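GCN5-related N-acetyltransferase (Exiguobacterium sibiricum 255-15, PDB 3GYA) binds coenzyme A and probably transfers an acyl group from an acyl-CoA to an acceptor that is not known. Local coordinates at residues 21-26 and 83-88; 104-109 and 138-143. All coordinates share one frame; numbering follows the deposited sequence.

Contact 1: residues 21-26 and 83-88; sequences LAKSSQ and YVLPEA. With COA (coenzyme A), chain B.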
loop_
_atom_site.group_PDB
_atom_site.type_symbol
_atom_site.label_atom_id
_atom_site.label_comp_id
_atom_site.label_asym_id
_atom_site.label_seq_id
_atom_site.Cartn_x
_atom_site.Cartn_y
_atom_site.Cartn_z
ATOM N N LEU A 21 -7.193 -3.756 12.164
ATOM C CA LEU A 21 -6.214 -3.845 13.232
ATOM C C LEU A 21 -6.237 -5.230 13.859
ATOM O O LEU A 21 -5.180 -5.824 14.122
ATOM C CB LEU A 21 -6.511 -2.837 14.330
ATOM C CG LEU A 21 -6.064 -1.419 14.071
ATOM C CD1 LEU A 21 -6.763 -0.418 15.020
ATOM C CD2 LEU A 21 -4.504 -1.367 14.186
ATOM N N ALA A 22 -7.440 -5.747 14.112
ATOM C CA ALA A 22 -7.576 -7.028 14.813
ATOM C C ALA A 22 -7.049 -8.192 13.978
ATOM O O ALA A 22 -6.288 -9.044 14.470
ATOM C CB ALA A 22 -9.052 -7.279 15.208
ATOM N N LYS A 23 -7.477 -8.264 12.718
ATOM C CA LYS A 23 -7.067 -9.369 11.848
ATOM C C LYS A 23 -5.576 -9.351 11.563
ATOM O O LYS A 23 -4.907 -10.380 11.604
ATOM C CB LYS A 23 -7.862 -9.373 10.537
ATOM C CG LYS A 23 -9.336 -9.645 10.723
ATOM C CD LYS A 23 -9.587 -11.052 11.274
ATOM C CE LYS A 23 -11.088 -11.322 11.443
ATOM N NZ LYS A 23 -11.363 -12.694 11.974
ATOM N N SER A 24 -5.042 -8.171 11.289
ATOM C CA SER A 24 -3.634 -8.056 10.957
ATOM C C SER A 24 -2.791 -8.456 12.176
ATOM O O SER A 24 -1.827 -9.230 12.066
ATOM C CB SER A 24 -3.320 -6.645 10.432
ATOM O OG SER A 24 -3.558 -5.642 11.396
ATOM N N SER A 25 -3.183 -7.987 13.350
ATOM C CA SER A 25 -2.464 -8.339 14.567
ATOM C C SER A 25 -2.514 -9.846 14.832
ATOM O O SER A 25 -1.494 -10.455 15.216
ATOM C CB SER A 25 -3.021 -7.540 15.745
ATOM O OG SER A 25 -2.915 -6.154 15.464
ATOM N N GLN A 26 -3.685 -10.452 14.629
ATOM C CA GLN A 26 -3.854 -11.900 14.781
ATOM C C GLN A 26 -2.859 -12.678 13.940
ATOM O O GLN A 26 -2.326 -13.690 14.353
ATOM C CB GLN A 26 -5.238 -12.336 14.317
ATOM C CG GLN A 26 -6.250 -12.469 15.373
ATOM C CD GLN A 26 -7.491 -13.216 14.902
ATOM O OE1 GLN A 26 -8.215 -13.782 15.721
ATOM N NE2 GLN A 26 -7.733 -13.239 13.584
ATOM N N TYR A 83 -2.391 -4.051 3.125
ATOM C CA TYR A 83 -2.995 -5.175 3.815
ATOM C C TYR A 83 -4.449 -5.320 3.370
ATOM O O TYR A 83 -5.181 -4.326 3.345
ATOM C CB TYR A 83 -2.975 -4.925 5.327
ATOM C CG TYR A 83 -3.544 -6.052 6.129
ATOM C CD1 TYR A 83 -2.781 -7.172 6.418
ATOM C CD2 TYR A 83 -4.855 -6.021 6.605
ATOM C CE1 TYR A 83 -3.308 -8.256 7.151
ATOM C CE2 TYR A 83 -5.395 -7.097 7.300
ATOM C CZ TYR A 83 -4.608 -8.203 7.599
ATOM O OH TYR A 83 -5.118 -9.277 8.318
ATOM N N VAL A 84 -4.840 -6.551 3.042
ATOM C CA VAL A 84 -6.252 -6.883 2.702
ATOM C C VAL A 84 -6.776 -7.841 3.757
ATOM O O VAL A 84 -6.088 -8.790 4.110
ATOM C CB VAL A 84 -6.341 -7.566 1.319
ATOM C CG1 VAL A 84 -7.810 -7.979 1.011
ATOM C CG2 VAL A 84 -5.742 -6.641 0.242
ATOM N N LEU A 85 -7.967 -7.584 4.286
ATOM C CA LEU A 85 -8.614 -8.511 5.252
ATOM C C LEU A 85 -8.604 -9.934 4.698
ATOM O O LEU A 85 -8.876 -10.121 3.501
ATOM C CB LEU A 85 -10.080 -8.124 5.477
ATOM C CG LEU A 85 -10.429 -7.087 6.536
ATOM C CD1 LEU A 85 -11.955 -7.024 6.588
ATOM C CD2 LEU A 85 -9.811 -7.383 7.907
ATOM N N PRO A 86 -8.284 -10.934 5.542
ATOM C CA PRO A 86 -8.279 -12.313 5.048
ATOM C C PRO A 86 -9.516 -12.732 4.256
ATOM O O PRO A 86 -9.386 -13.317 3.188
ATOM C CB PRO A 86 -8.141 -13.146 6.330
ATOM C CG PRO A 86 -7.394 -12.252 7.255
ATOM C CD PRO A 86 -7.874 -10.866 6.972
ATOM N N GLU A 87 -10.712 -12.420 4.739
ATOM C CA GLU A 87 -11.914 -12.869 4.022
ATOM C C GLU A 87 -12.124 -12.150 2.678
ATOM O O GLU A 87 -12.904 -12.627 1.844
ATOM C CB GLU A 87 -13.164 -12.777 4.908
ATOM C CG GLU A 87 -13.308 -13.943 5.910
ATOM C CD GLU A 87 -13.559 -15.301 5.245
ATOM O OE1 GLU A 87 -14.504 -15.412 4.433
ATOM O OE2 GLU A 87 -12.816 -16.267 5.536
ATOM N N ALA A 88 -11.402 -11.056 2.450
ATOM C CA ALA A 88 -11.515 -10.253 1.234
ATOM C C ALA A 88 -10.410 -10.539 0.208
ATOM O O ALA A 88 -10.400 -9.962 -0.885
ATOM C CB ALA A 88 -11.532 -8.773 1.585
HETATM N N1A COA B . -2.710 -14.407 0.076
HETATM C C2A COA B . -1.550 -13.956 -0.511
HETATM N N3A COA B . -1.500 -13.677 -1.855
HETATM C C4A COA B . -2.613 -13.853 -2.623
HETATM C C5A COA B . -3.796 -14.316 -2.059
HETATM C C6A COA B . -3.834 -14.599 -0.686
HETATM N N6A COA B . -4.904 -15.097 -0.082
HETATM N N7A COA B . -4.707 -14.397 -3.069
HETATM C C8A COA B . -4.126 -13.993 -4.220
HETATM N N9A COA B . -2.820 -13.659 -3.959
HETATM C C1B COA B . -1.831 -13.139 -4.935
HETATM C C2B COA B . -1.750 -14.022 -6.171
HETATM O O2B COA B . -0.416 -14.028 -6.653
HETATM C C3B COA B . -2.655 -13.340 -7.169
HETATM O O3B COA B . -2.369 -13.672 -8.512
HETATM P P3B COA B . -3.518 -14.318 -9.460
HETATM O O7A COA B . -3.082 -14.254 -10.909
HETATM O O8A COA B . -3.716 -15.751 -9.035
HETATM O O9A COA B . -4.849 -13.595 -9.359
HETATM C C4B COA B . -2.378 -11.878 -6.840
HETATM O O4B COA B . -2.161 -11.837 -5.436
HETATM C C5B COA B . -3.490 -10.885 -7.224
HETATM O O5B COA B . -4.698 -11.291 -6.632
HETATM P P1A COA B . -5.675 -10.299 -5.762
HETATM O O1A COA B . -5.671 -8.927 -6.384
HETATM O O2A COA B . -6.953 -11.018 -5.580
HETATM O O3A COA B . -4.851 -10.236 -4.398
HETATM P P2A COA B . -5.356 -9.819 -2.929
HETATM O O4A COA B . -6.566 -8.920 -2.958
HETATM O O5A COA B . -5.521 -11.054 -2.159
HETATM O O6A COA B . -4.106 -8.947 -2.420
HETATM C CBP COA B . -2.234 -9.327 -0.946
HETATM C CCP COA B . -2.826 -9.568 -2.325
HETATM C CDP COA B . -2.072 -7.825 -0.722
HETATM C CEP COA B . -0.851 -10.022 -0.860
HETATM C CAP COA B . -3.237 -9.863 0.092
HETATM O OAP COA B . -3.622 -11.198 -0.156
HETATM C C9P COA B . -2.692 -9.767 1.492
HETATM O O9P COA B . -2.711 -8.586 2.206
HETATM N N8P COA B . -2.201 -10.861 2.071
HETATM C C7P COA B . -1.639 -10.723 3.407
HETATM C C6P COA B . -1.158 -12.059 3.949
HETATM C C5P COA B . -0.030 -12.549 3.082
HETATM O O5P COA B . 0.927 -11.793 2.879
HETATM N N4P COA B . -0.148 -13.787 2.578
HETATM C C3P COA B . 0.913 -14.781 2.679
HETATM C C2P COA B . 0.413 -16.130 3.197
HETATM S S1P COA B . -0.264 -16.101 4.893
#
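Ser24 lays its CB over one face of the Tyr83 ring, 3.7 Å from the centroid and 19° off the ring normal, a CH-pi contact shifted toward the hydroxyl-bearing end; Ser24 CB lies 3.5 Å from Tyr83 CZ. A small serine suits this spot because the helix backbone can come down almost onto the aromatic surface. Tyr83 reaches it with CG anti to the backbone N (chi1 -178°), which sends the ring from the strand to helix 18-26. Beside it, Lys23 contributes the aliphatic root of its chain: CB lies 3.5 Å from Tyr83 OH and 3.9 Å from Pro86 CD, and CG sits 3.6 Å from Leu85 CD2, the Lys23 and Leu85 side chains crossing at about a right angle. A bend at chi2 then carries the amine away from Leu85 and Pro86.

Strand 76-84 is the GNAT strand along which the pantetheine arm of coenzyme A is laid. Val84 N donates to O9P of the cofactor at 3.1 Å with an N-H...O angle of 158°, while the Val84 side chain packs alongside the same arm. Tyr83, its neighbour in sequence, meanwhile faces the helix.

Further out, Tyr83 OH is hydrogen-bonded to Glu27, just past the helix end, and Ser24 OG turns back to Leu20 O. Leu20 also touches both Tyr83 and Leu85, and Leu31 and Val32 of helix 31-37 adjoin Tyr83 and Ser24.

Contact 2: residues 104-109 and 138-143; sequences EAFLTY and HTLDKT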
loop_
_atom_site.group_PDB
_atom_site.type_symbol
_atom_site.label_atom_id
_atom_site.label_comp_id
_atom_site.label_asym_id
_atom_site.label_seq_id
_atom_site.Cartn_x
_atom_site.Cartn_y
_atom_site.Cartn_z
ATOM N N GLU A 104 -0.533 6.624 -9.558
ATOM C CA GLU A 104 -0.405 7.918 -8.933
ATOM C C GLU A 104 1.030 8.207 -8.497
ATOM O O GLU A 104 1.534 9.303 -8.735
ATOM C CB GLU A 104 -1.332 8.039 -7.744
ATOM C CG GLU A 104 -1.308 9.431 -7.156
ATOM C CD GLU A 104 -2.337 9.614 -6.076
ATOM O OE1 GLU A 104 -3.528 9.542 -6.446
ATOM O OE2 GLU A 104 -1.967 9.843 -4.892
ATOM N N ALA A 105 1.665 7.237 -7.824
ATOM C CA ALA A 105 3.003 7.449 -7.255
ATOM C C ALA A 105 4.047 7.730 -8.327
ATOM O O ALA A 105 4.966 8.511 -8.109
ATOM C CB ALA A 105 3.453 6.251 -6.364
ATOM N N PHE A 106 3.910 7.116 -9.502
ATOM C CA PHE A 106 4.869 7.347 -10.572
ATOM C C PHE A 106 4.749 8.742 -11.157
ATOM O O PHE A 106 5.561 9.099 -12.001
ATOM C CB PHE A 106 4.780 6.279 -11.676
ATOM C CG PHE A 106 5.577 5.029 -11.369
ATOM C CD1 PHE A 106 6.948 5.116 -11.075
ATOM C CD2 PHE A 106 4.969 3.778 -11.352
ATOM C CE1 PHE A 106 7.692 3.989 -10.797
ATOM C CE2 PHE A 106 5.734 2.628 -11.064
ATOM C CZ PHE A 106 7.080 2.749 -10.784
ATOM N N LEU A 107 3.770 9.543 -10.705
ATOM C CA LEU A 107 3.728 10.961 -11.136
ATOM C C LEU A 107 4.792 11.769 -10.392
ATOM O O LEU A 107 5.286 12.779 -10.894
ATOM C CB LEU A 107 2.346 11.581 -10.917
ATOM C CG LEU A 107 1.180 11.085 -11.780
ATOM C CD1 LEU A 107 -0.143 11.615 -11.183
ATOM C CD2 LEU A 107 1.285 11.420 -13.295
ATOM N N THR A 108 5.178 11.286 -9.217
ATOM C CA THR A 108 6.145 11.972 -8.354
ATOM C C THR A 108 7.531 11.312 -8.334
ATOM O O THR A 108 8.535 11.997 -8.252
ATOM C CB THR A 108 5.578 12.076 -6.936
ATOM O OG1 THR A 108 4.314 12.746 -7.001
ATOM C CG2 THR A 108 6.495 12.843 -6.002
ATOM N N TYR A 109 7.571 9.986 -8.419
ATOM C CA TYR A 109 8.776 9.192 -8.206
ATOM C C TYR A 109 9.143 8.456 -9.488
ATOM O O TYR A 109 8.265 8.072 -10.277
ATOM C CB TYR A 109 8.536 8.157 -7.076
ATOM C CG TYR A 109 8.173 8.845 -5.788
ATOM C CD1 TYR A 109 9.125 9.595 -5.100
ATOM C CD2 TYR A 109 6.884 8.793 -5.277
ATOM C CE1 TYR A 109 8.803 10.265 -3.912
ATOM C CE2 TYR A 109 6.545 9.480 -4.109
ATOM C CZ TYR A 109 7.513 10.214 -3.429
ATOM O OH TYR A 109 7.222 10.892 -2.280
ATOM N N HIS A 138 11.505 -5.461 -3.185
ATOM C CA HIS A 138 11.032 -5.282 -4.566
ATOM C C HIS A 138 11.207 -3.856 -5.050
ATOM O O HIS A 138 11.088 -2.891 -4.265
ATOM C CB HIS A 138 9.557 -5.662 -4.686
ATOM C CG HIS A 138 9.292 -7.119 -4.481
ATOM N ND1 HIS A 138 9.172 -7.679 -3.228
ATOM C CD2 HIS A 138 9.140 -8.132 -5.366
ATOM C CE1 HIS A 138 8.961 -8.979 -3.353
ATOM N NE2 HIS A 138 8.934 -9.280 -4.638
ATOM N N THR A 139 11.439 -3.732 -6.347
ATOM C CA THR A 139 11.696 -2.437 -6.969
ATOM C C THR A 139 11.080 -2.398 -8.367
ATOM O O THR A 139 10.984 -3.424 -9.030
ATOM C CB THR A 139 13.231 -2.160 -7.022
ATOM O OG1 THR A 139 13.491 -0.761 -7.211
ATOM C CG2 THR A 139 13.915 -2.988 -8.123
ATOM N N LEU A 140 10.680 -1.209 -8.798
ATOM C CA LEU A 140 10.157 -1.023 -10.143
ATOM C C LEU A 140 10.498 0.385 -10.615
ATOM O O LEU A 140 10.182 1.373 -9.923
ATOM C CB LEU A 140 8.652 -1.259 -10.171
ATOM C CG LEU A 140 7.942 -1.067 -11.521
ATOM C CD1 LEU A 140 8.481 -2.019 -12.591
ATOM C CD2 LEU A 140 6.410 -1.214 -11.276
ATOM N N ASP A 141 11.161 0.461 -11.772
ATOM C CA ASP A 141 11.483 1.730 -12.398
ATOM C C ASP A 141 10.296 2.249 -13.204
ATOM O O ASP A 141 9.560 1.464 -13.815
ATOM C CB ASP A 141 12.683 1.583 -13.330
ATOM C CG ASP A 141 14.004 1.392 -12.583
ATOM O OD1 ASP A 141 14.102 1.754 -11.393
ATOM O OD2 ASP A 141 14.956 0.899 -13.225
ATOM N N LYS A 142 10.170 3.571 -13.272
ATOM C CA LYS A 142 9.085 4.183 -14.026
ATOM C C LYS A 142 9.122 3.794 -15.498
ATOM O O LYS A 142 8.093 3.581 -16.129
ATOM C CB LYS A 142 9.123 5.702 -13.887
ATOM C CG LYS A 142 7.845 6.360 -14.353
ATOM C CD LYS A 142 8.089 7.684 -14.999
ATOM C CE LYS A 142 7.929 8.838 -14.082
ATOM N NZ LYS A 142 8.483 10.083 -14.734
ATOM N N THR A 143 10.313 3.719 -16.069
ATOM C CA THR A 143 10.431 3.389 -17.480
ATOM C C THR A 143 9.869 1.978 -17.762
ATOM O O THR A 143 9.188 1.772 -18.767
ATOM C CB THR A 143 11.887 3.592 -17.955
ATOM O OG1 THR A 143 12.785 2.921 -17.072
ATOM C CG2 THR A 143 12.245 5.089 -17.959
HETATM O O HOH W 1 8.348 10.834 -11.872
#
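In the connection between helix 93-105 and strand 111-114, Phe106 is pressed against the junction between strand 138-141, the last strand of the GNAT fold, and the helix 142-147 that follows it. A flat aromatic suits the place, since one edge of the ring takes a carbonyl while its CD1/CE1 side lies against the Lys142 chain. Leu140 O stands in the ring plane at the edge, 3.5 Å from Phe106 CZ, a position in which a carbonyl oxygen faces the slightly positive ring hydrogens. Leu140 CD2 completes that corner with an apolar contact to Phe106 CE2 at 3.9 Å.

Lys142 and Phe106 run alongside each other head to tail, Lys142 CB and CG each 3.6 Å from Phe106 CD1. Starting extended from the backbone N (chi1 -166°), the lysine chain then bends at chi2 and chi3 and follows the ring back to the turn, where CE comes within 3.2 Å of Phe106 O. A water lies 3.3 Å from Phe106 O and accepts a weak bond from Lys142 NZ, whose charge is met by a salt bridge to Asp110. Lysine thus offers both an apolar stem and a charged end.

Phe106 also touches Leu112 of strand 111-114, which pairs with strand 138-141, and its ring meets that of Phe145 on helix 142-147.

In the fold
Contact 1 and contact 2 lie on opposite sides of the chain's centre, their own centres 27 Å apart and their nearest atoms about 14 Å apart, so they do not touch. One mixed sheet joins them: strand 76-84 of contact 1 runs parallel to strand 111-114, which in turn pairs antiparallel with strand 138-141 of contact 2. They are also successive along the chain, because strand 76-84 leads through the coenzyme A-binding residues Ser90 and Gly92 into helix 93-105, whose first turn holds Gly94 and Thr95 and whose far end opens contact 2. In contact 1 the side chain of Pro86 is about 9 Å from that of Ser90, whereas contact 2 packs away from the known cofactor-binding residues.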